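Local structure of methanol--corrinoid protein (Methanosarcina barkeri, 2I2X) at residues L20-T25 with Y88-I93; G82-L87 with P96-S101. The protein carries a corrinoid cofactor that takes up the methyl group of methanol in a reaction mediated by MtaB and yields it to coenzyme M through MtaA during methanogenesis. All coordinates share one frame; numbering follows the deposited sequence.

Contact 1 of 2, residues L20-T25 with Y88-I93; sequences LEKALT and YDEGVI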
ATOM      1  N   LEU B  20     -20.120 -10.593 -21.116  1.00 22.19           N
ATOM      2  CA  LEU B  20     -19.386 -10.070 -22.266  1.00 23.05           C
ATOM      3  C   LEU B  20     -19.056 -11.117 -23.301  1.00 23.31           C
ATOM      4  O   LEU B  20     -18.670 -10.757 -24.416  1.00 23.90           O
ATOM      5  CB  LEU B  20     -18.070  -9.421 -21.836  1.00 23.01           C
ATOM      6  CG  LEU B  20     -18.062  -8.064 -21.154  1.00 24.70           C
ATOM      7  CD1 LEU B  20     -16.687  -7.501 -21.371  1.00 26.47           C
ATOM      8  CD2 LEU B  20     -19.096  -7.106 -21.709  1.00 26.56           C
ATOM      9  N   GLU B  21     -19.138 -12.395 -22.940  1.00 23.17           N
ATOM     10  CA  GLU B  21     -18.783 -13.444 -23.882  1.00 23.24           C
ATOM     11  C   GLU B  21     -19.789 -13.451 -25.035  1.00 24.27           C
ATOM     12  O   GLU B  21     -20.981 -13.564 -24.795  1.00 24.20           O
ATOM     13  CB  GLU B  21     -18.740 -14.810 -23.177  1.00 22.98           C
ATOM     14  CG  GLU B  21     -18.249 -15.994 -24.044  1.00 19.70           C
ATOM     15  CD  GLU B  21     -18.046 -17.257 -23.239  1.00 19.98           C
ATOM     16  OE1 GLU B  21     -18.948 -17.629 -22.450  1.00 18.15           O
ATOM     17  OE2 GLU B  21     -16.977 -17.894 -23.392  1.00 20.07           O
ATOM     18  N   LYS B  22     -19.306 -13.299 -26.269  1.00 26.08           N
ATOM     19  CA  LYS B  22     -20.132 -13.493 -27.489  1.00 28.14           C
ATOM     20  C   LYS B  22     -20.778 -14.889 -27.527  1.00 28.57           C
ATOM     21  O   LYS B  22     -20.309 -15.798 -26.853  1.00 28.33           O
ATOM     22  CB  LYS B  22     -19.299 -13.312 -28.765  1.00 28.17           C
ATOM     23  CG  LYS B  22     -18.763 -11.919 -29.036  1.00 30.90           C
ATOM     24  CD  LYS B  22     -17.863 -11.986 -30.306  1.00 36.82           C
ATOM     25  CE  LYS B  22     -17.276 -10.621 -30.752  1.00 38.99           C
ATOM     26  NZ  LYS B  22     -16.421  -9.989 -29.683  1.00 40.94           N
ATOM     27  N   ALA B  23     -21.845 -15.042 -28.321  1.00 29.73           N
ATOM     28  CA  ALA B  23     -22.619 -16.300 -28.426  1.00 30.28           C
ATOM     29  C   ALA B  23     -21.946 -17.407 -29.259  1.00 31.06           C
ATOM     30  O   ALA B  23     -21.944 -18.573 -28.854  1.00 31.31           O
ATOM     31  CB  ALA B  23     -24.018 -16.023 -28.948  1.00 29.77           C
ATOM     32  N   LEU B  24     -21.386 -17.054 -30.413  1.00 31.82           N
ATOM     33  CA  LEU B  24     -20.708 -18.032 -31.270  1.00 32.81           C
ATOM     34  C   LEU B  24     -19.580 -18.737 -30.531  1.00 33.29           C
ATOM     35  O   LEU B  24     -18.747 -18.077 -29.902  1.00 33.43           O
ATOM     36  CB  LEU B  24     -20.114 -17.332 -32.490  1.00 32.70           C
ATOM     37  CG  LEU B  24     -20.704 -17.380 -33.906  1.00 33.17           C
ATOM     38  CD1 LEU B  24     -22.226 -17.231 -34.013  1.00 32.16           C
ATOM     39  CD2 LEU B  24     -19.991 -16.312 -34.734  1.00 33.62           C
ATOM     40  N   THR B  25     -19.541 -20.066 -30.614  1.00 33.66           N
ATOM     41  CA  THR B  25     -18.369 -20.805 -30.147  1.00 34.57           C
ATOM     42  C   THR B  25     -17.148 -20.323 -30.945  1.00 35.21           C
ATOM     43  O   THR B  25     -17.305 -19.768 -32.044  1.00 35.39           O
ATOM     44  CB  THR B  25     -18.516 -22.353 -30.301  1.00 34.46           C
ATOM     45  OG1 THR B  25     -18.589 -22.715 -31.686  1.00 34.99           O
ATOM     46  CG2 THR B  25     -19.747 -22.874 -29.580  1.00 34.20           C
ATOM     47  N   TYR B  88      -8.182 -13.904 -31.553  1.00 34.00           N
ATOM     48  CA  TYR B  88      -7.454 -13.527 -30.353  1.00 32.98           C
ATOM     49  C   TYR B  88      -7.736 -12.069 -29.986  1.00 33.30           C
ATOM     50  O   TYR B  88      -8.080 -11.777 -28.833  1.00 33.65           O
ATOM     51  CB  TYR B  88      -5.964 -13.766 -30.523  1.00 32.12           C
ATOM     52  CG  TYR B  88      -5.139 -13.430 -29.304  1.00 30.73           C
ATOM     53  CD1 TYR B  88      -5.404 -14.028 -28.068  1.00 28.65           C
ATOM     54  CD2 TYR B  88      -4.088 -12.516 -29.381  1.00 29.05           C
ATOM     55  CE1 TYR B  88      -4.650 -13.718 -26.944  1.00 27.34           C
ATOM     56  CE2 TYR B  88      -3.323 -12.199 -28.249  1.00 28.26           C
ATOM     57  CZ  TYR B  88      -3.610 -12.805 -27.043  1.00 27.48           C
ATOM     58  OH  TYR B  88      -2.867 -12.506 -25.938  1.00 27.77           O
ATOM     59  N   ASP B  89      -7.605 -11.165 -30.961  1.00 33.63           N
ATOM     60  CA  ASP B  89      -7.901  -9.724 -30.767  1.00 33.67           C
ATOM     61  C   ASP B  89      -9.315  -9.455 -30.294  1.00 32.96           C
ATOM     62  O   ASP B  89      -9.524  -8.639 -29.408  1.00 32.81           O
ATOM     63  CB  ASP B  89      -7.640  -8.909 -32.042  1.00 34.13           C
ATOM     64  CG  ASP B  89      -6.187  -8.535 -32.210  1.00 36.27           C
ATOM     65  OD1 ASP B  89      -5.435  -8.438 -31.209  1.00 38.66           O
ATOM     66  OD2 ASP B  89      -5.781  -8.336 -33.367  1.00 41.11           O
ATOM     67  N   GLU B  90     -10.281 -10.139 -30.896  1.00 32.59           N
ATOM     68  CA  GLU B  90     -11.675 -10.037 -30.486  1.00 32.46           C
ATOM     69  C   GLU B  90     -11.942 -10.761 -29.169  1.00 31.48           C
ATOM     70  O   GLU B  90     -13.034 -10.681 -28.634  1.00 31.63           O
ATOM     71  CB  GLU B  90     -12.585 -10.589 -31.577  1.00 33.10           C
ATOM     72  CG  GLU B  90     -12.653  -9.721 -32.820  1.00 35.74           C
ATOM     73  CD  GLU B  90     -13.501 -10.334 -33.904  1.00 40.35           C
ATOM     74  OE1 GLU B  90     -14.360 -11.196 -33.576  1.00 41.88           O
ATOM     75  OE2 GLU B  90     -13.312  -9.948 -35.084  1.00 42.18           O
ATOM     76  N   GLY B  91     -10.928 -11.454 -28.663  1.00 30.66           N
ATOM     77  CA  GLY B  91     -10.996 -12.203 -27.419  1.00 29.21           C
ATOM     78  C   GLY B  91     -11.852 -13.460 -27.449  1.00 28.47           C
ATOM     79  O   GLY B  91     -12.316 -13.890 -26.400  1.00 28.30           O
ATOM     80  N   VAL B  92     -12.070 -14.059 -28.624  1.00 27.46           N
ATOM     81  CA  VAL B  92     -12.857 -15.295 -28.677  1.00 26.74           C
ATOM     82  C   VAL B  92     -12.008 -16.572 -28.493  1.00 25.87           C
ATOM     83  O   VAL B  92     -12.532 -17.617 -28.121  1.00 26.01           O
ATOM     84  CB  VAL B  92     -13.880 -15.377 -29.894  1.00 27.41           C
ATOM     85  CG1 VAL B  92     -14.185 -13.993 -30.499  1.00 27.33           C
ATOM     86  CG2 VAL B  92     -13.463 -16.367 -30.956  1.00 26.62           C
ATOM     87  N   ILE B  93     -10.710 -16.488 -28.744  1.00 24.71           N
ATOM     88  CA  ILE B  93      -9.804 -17.558 -28.346  1.00 24.00           C
ATOM     89  C   ILE B  93      -8.751 -16.920 -27.475  1.00 23.52           C
ATOM     90  O   ILE B  93      -8.687 -15.694 -27.405  1.00 23.64           O
ATOM     91  CB  ILE B  93      -9.145 -18.277 -29.534  1.00 24.40           C
ATOM     92  CG1 ILE B  93      -8.514 -17.260 -30.482  1.00 24.41           C
ATOM     93  CG2 ILE B  93     -10.152 -19.207 -30.240  1.00 23.12           C
ATOM     94  CD1 ILE B  93      -7.366 -17.826 -31.267  1.00 25.72           C
TER

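Contact 2 of 2, residues G82-L87 with P96-S101; sequences GVVIRL and PNVMMS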
ATOM      1  N   GLY B  82      -4.081 -15.463 -39.753  1.00 54.50           N
ATOM      2  CA  GLY B  82      -4.749 -14.162 -39.651  1.00 52.22           C
ATOM      3  C   GLY B  82      -6.158 -14.262 -39.095  1.00 50.66           C
ATOM      4  O   GLY B  82      -6.698 -13.290 -38.573  1.00 50.21           O
ATOM      5  N   VAL B  83      -6.757 -15.440 -39.234  1.00 49.17           N
ATOM      6  CA  VAL B  83      -8.025 -15.745 -38.598  1.00 47.92           C
ATOM      7  C   VAL B  83      -7.781 -15.858 -37.093  1.00 47.33           C
ATOM      8  O   VAL B  83      -8.516 -15.296 -36.289  1.00 47.21           O
ATOM      9  CB  VAL B  83      -8.620 -17.058 -39.148  1.00 47.85           C
ATOM     10  CG1 VAL B  83      -9.865 -17.464 -38.378  1.00 47.20           C
ATOM     11  CG2 VAL B  83      -8.934 -16.921 -40.642  1.00 47.85           C
ATOM     12  N   VAL B  84      -6.712 -16.562 -36.744  1.00 46.31           N
ATOM     13  CA  VAL B  84      -6.325 -16.828 -35.373  1.00 45.49           C
ATOM     14  C   VAL B  84      -6.056 -15.537 -34.613  1.00 45.15           C
ATOM     15  O   VAL B  84      -6.530 -15.372 -33.497  1.00 45.25           O
ATOM     16  CB  VAL B  84      -5.094 -17.776 -35.343  1.00 45.56           C
ATOM     17  CG1 VAL B  84      -4.556 -17.967 -33.944  1.00 45.21           C
ATOM     18  CG2 VAL B  84      -5.471 -19.118 -35.944  1.00 45.21           C
ATOM     19  N   ILE B  85      -5.319 -14.620 -35.229  1.00 44.67           N
ATOM     20  CA  ILE B  85      -5.017 -13.312 -34.627  1.00 44.00           C
ATOM     21  C   ILE B  85      -6.254 -12.416 -34.481  1.00 42.97           C
ATOM     22  O   ILE B  85      -6.379 -11.677 -33.490  1.00 42.95           O
ATOM     23  CB  ILE B  85      -3.940 -12.577 -35.445  1.00 44.54           C
ATOM     24  CG1 ILE B  85      -2.657 -13.402 -35.461  1.00 46.33           C
ATOM     25  CG2 ILE B  85      -3.660 -11.163 -34.902  1.00 44.62           C
ATOM     26  CD1 ILE B  85      -2.041 -13.461 -36.857  1.00 50.67           C
ATOM     27  N   ARG B  86      -7.160 -12.470 -35.457  1.00 41.47           N
ATOM     28  CA  ARG B  86      -8.387 -11.677 -35.396  1.00 40.22           C
ATOM     29  C   ARG B  86      -9.226 -12.117 -34.180  1.00 38.81           C
ATOM     30  O   ARG B  86      -9.657 -11.292 -33.366  1.00 38.34           O
ATOM     31  CB  ARG B  86      -9.164 -11.802 -36.706  1.00 40.55           C
ATOM     32  CG  ARG B  86     -10.614 -11.321 -36.668  1.00 42.35           C
ATOM     33  CD  ARG B  86     -10.842 -10.018 -37.440  1.00 45.76           C
ATOM     34  NE  ARG B  86     -12.246  -9.905 -37.853  1.00 46.92           N
ATOM     35  CZ  ARG B  86     -12.707 -10.180 -39.073  1.00 46.93           C
ATOM     36  NH1 ARG B  86     -11.881 -10.567 -40.038  1.00 48.66           N
ATOM     37  NH2 ARG B  86     -13.999 -10.062 -39.332  1.00 45.66           N
ATOM     38  N   LEU B  87      -9.424 -13.425 -34.061  1.00 37.01           N
ATOM     39  CA  LEU B  87     -10.176 -13.995 -32.962  1.00 35.41           C
ATOM     40  C   LEU B  87      -9.504 -13.783 -31.608  1.00 34.91           C
ATOM     41  O   LEU B  87     -10.183 -13.500 -30.625  1.00 35.15           O
ATOM     42  CB  LEU B  87     -10.468 -15.468 -33.216  1.00 34.84           C
ATOM     43  CG  LEU B  87     -11.292 -15.721 -34.476  1.00 34.15           C
ATOM     44  CD1 LEU B  87     -11.390 -17.215 -34.737  1.00 34.34           C
ATOM     45  CD2 LEU B  87     -12.677 -15.065 -34.422  1.00 31.53           C
ATOM     46  N   PRO B  96      -3.036 -19.534 -25.355  1.00 27.51           N
ATOM     47  CA  PRO B  96      -2.531 -20.855 -25.713  1.00 28.55           C
ATOM     48  C   PRO B  96      -3.053 -21.377 -27.038  1.00 29.40           C
ATOM     49  O   PRO B  96      -2.428 -22.243 -27.641  1.00 29.79           O
ATOM     50  CB  PRO B  96      -2.965 -21.734 -24.529  1.00 28.49           C
ATOM     51  CG  PRO B  96      -3.015 -20.771 -23.390  1.00 27.86           C
ATOM     52  CD  PRO B  96      -3.673 -19.567 -24.026  1.00 27.31           C
ATOM     53  N   ASN B  97      -4.169 -20.841 -27.508  1.00 30.52           N
ATOM     54  CA  ASN B  97      -4.697 -21.254 -28.811  1.00 31.39           C
ATOM     55  C   ASN B  97      -3.846 -20.646 -29.928  1.00 32.29           C
ATOM     56  O   ASN B  97      -3.615 -21.267 -30.966  1.00 32.05           O
ATOM     57  CB  ASN B  97      -6.163 -20.833 -28.956  1.00 31.18           C
ATOM     58  CG  ASN B  97      -7.023 -21.344 -27.828  1.00 30.41           C
ATOM     59  OD1 ASN B  97      -7.457 -22.492 -27.832  1.00 29.94           O
ATOM     60  ND2 ASN B  97      -7.267 -20.496 -26.847  1.00 28.14           N
ATOM     61  N   VAL B  98      -3.384 -19.423 -29.690  1.00 33.37           N
ATOM     62  CA  VAL B  98      -2.482 -18.744 -30.597  1.00 34.76           C
ATOM     63  C   VAL B  98      -1.161 -19.503 -30.668  1.00 35.41           C
ATOM     64  O   VAL B  98      -0.652 -19.721 -31.752  1.00 35.63           O
ATOM     65  CB  VAL B  98      -2.241 -17.289 -30.167  1.00 34.76           C
ATOM     66  CG1 VAL B  98      -1.432 -16.549 -31.201  1.00 35.84           C
ATOM     67  CG2 VAL B  98      -3.563 -16.575 -29.960  1.00 35.52           C
ATOM     68  N   MET B  99      -0.632 -19.919 -29.520  1.00 36.34           N
ATOM     69  CA  MET B  99       0.650 -20.623 -29.466  1.00 37.65           C
ATOM     70  C   MET B  99       0.663 -21.951 -30.239  1.00 38.39           C
ATOM     71  O   MET B  99       1.600 -22.225 -30.977  1.00 38.00           O
ATOM     72  CB  MET B  99       1.089 -20.872 -28.020  1.00 37.56           C
ATOM     73  CG  MET B  99       1.429 -19.641 -27.228  1.00 38.60           C
ATOM     74  SD  MET B  99       2.632 -18.615 -28.060  1.00 42.40           S
ATOM     75  CE  MET B  99       4.171 -19.138 -27.310  1.00 42.79           C
ATOM     76  N   MET B 100      -0.376 -22.760 -30.047  1.00 39.72           N
ATOM     77  CA  MET B 100      -0.514 -24.046 -30.697  1.00 41.30           C
ATOM     78  C   MET B 100      -0.639 -23.876 -32.201  1.00 42.96           C
ATOM     79  O   MET B 100      -0.102 -24.676 -32.967  1.00 43.26           O
ATOM     80  CB  MET B 100      -1.742 -24.769 -30.173  1.00 41.09           C
ATOM     81  CG  MET B 100      -1.502 -25.607 -28.947  1.00 40.88           C
ATOM     82  SD  MET B 100      -3.077 -25.993 -28.154  1.00 44.04           S
ATOM     83  CE  MET B 100      -3.942 -26.924 -29.430  1.00 45.71           C
ATOM     84  N   SER B 101      -1.344 -22.828 -32.608  1.00 44.68           N
ATOM     85  CA  SER B 101      -1.493 -22.470 -34.004  1.00 46.46           C
ATOM     86  C   SER B 101      -0.166 -22.022 -34.612  1.00 48.00           C
ATOM     87  O   SER B 101       0.119 -22.325 -35.776  1.00 48.57           O
ATOM     88  CB  SER B 101      -2.562 -21.377 -34.163  1.00 46.36           C
ATOM     89  OG  SER B 101      -3.861 -21.896 -33.911  1.00 45.42           O
TER

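Contact 1 of 2, residues L20-T25 with Y88-I93
Lys22 spans the gap between the two segments, meeting Glu90 and Val92 at different points along its side chain. The apolar part of the contact is made by its middle. CD approaches the CG1 methyl of Val92 at 4.2 Å, and the two side chains cross at about a right angle, so the lysine touches one branch of the valine and does not run alongside it. Val92, which also rests on Leu87 of helix 72-89, points toward the lysine.

The polar part is loose. Lys22 is extended as far as CE and then turns at its last torsion (chi4 60°), a bend that carries the amine off the line of the chain and leaves NZ 3.6 Å from the backbone carbonyl O of Glu90. The carboxylate is less closely approached: Lys22 CE lies 4.1 Å from Glu90 OE1, and the amine nitrogen NZ is 4.6 Å from that same oxygen, too far for a salt bridge although the opposite charges probably attract. The carboxylate is engaged elsewhere, through OE2, in a salt bridge to NE of Arg86 one helical turn back. Here too the side chains of Lys22 and Glu90 cross nearly perpendicularly.

Further bonds, within the chain and to MtaB, hold both segments. At the end of the loop 20-25, Thr25 is the N-cap of helix 26-33, its OG1 bonded to the backbone N of Glu28. The same loop is held against a neighbouring MtaB subunit, where Arg416 bonds to Glu21 OE1 and to the carbonyl of Lys22. Gly91 takes positive phi, with two bonds running back into the last helical turn, one from Gly91 N to Tyr88 O (2.9 Å). Together these make a Schellman motif; Lys22 meets the residues flanking its glycine.

Contact 2 of 2, residues G82-L87 with P96-S101
Segments 82-87 and 96-101 are helical throughout and run in roughly opposite directions, closest at Val84 and Val98, whose CA atoms are 6.4 Å apart. Val84 points toward the second helix and carries the contact from its side: CG1 meets both Val98 and Ser101, and CG2 meets Ser101. Its CG1 lies anti to the backbone N (chi1 174°), which directs this methyl to the partner backbone: CG1 is 4.0 Å from Val98 CA and 4.3 Å from the CG2 methyl of the same valine. Val98 therefore offers its backbone carbon as well as a methyl, consistent with the short separation of the two CA atoms.

One turn further along the second helix, Ser101 also faces Val84 and receives both branches of the isopropyl group. The CB of Ser101 is 4.0 Å from Val84 CG1, while the hydroxyl OG lies 3.8 Å from Val84 CG2. These are van der Waals contacts, with the polar oxygen doing part of the touching. Ser101 OG stands beside its own backbone N (chi1 -71°) and is hydrogen-bonded to Ile47 O of helix 41-48, with Asn97 O, one turn earlier in its own helix, 3.0 Å from OG. The buried hydroxyl thus finds a polar partner in helix 41-48, while its flank packs on the valine methyls.

The pair forms an antiparallel helical hairpin inside the bundle of the B12-binding N-terminal domain. Helix 41-48 packs on Val84 through Ile47 and helix 26-33 covers Val83 and Leu87, while helix 138-149 of the corrinoid-binding Rossmann-like domain reaches Ile85 through Ala149 and Met99 through Ala145.

Both contacts draw on helix 72-89, and their centres lie 12 Å apart. Contact 1 engages the turn at the end of that helix, and contact 2 joins the turns just before it to helix 95-113 through buried side chains. They are joined directly: Val92 N probably bonds to Leu87 O at 2.8 Å, Ile93 CD1 packs 3.4 Å from Val84 O, and Tyr88 CG lies 3.6 Å from Val98 CG2. The turn is thereby secured to the hairpin it connects. Neither contact belongs to the cofactor site, where His136 is the axial ligand of cobalt; the Val98 side chain of contact 2 lies about 11 Å from the bound corrinoid.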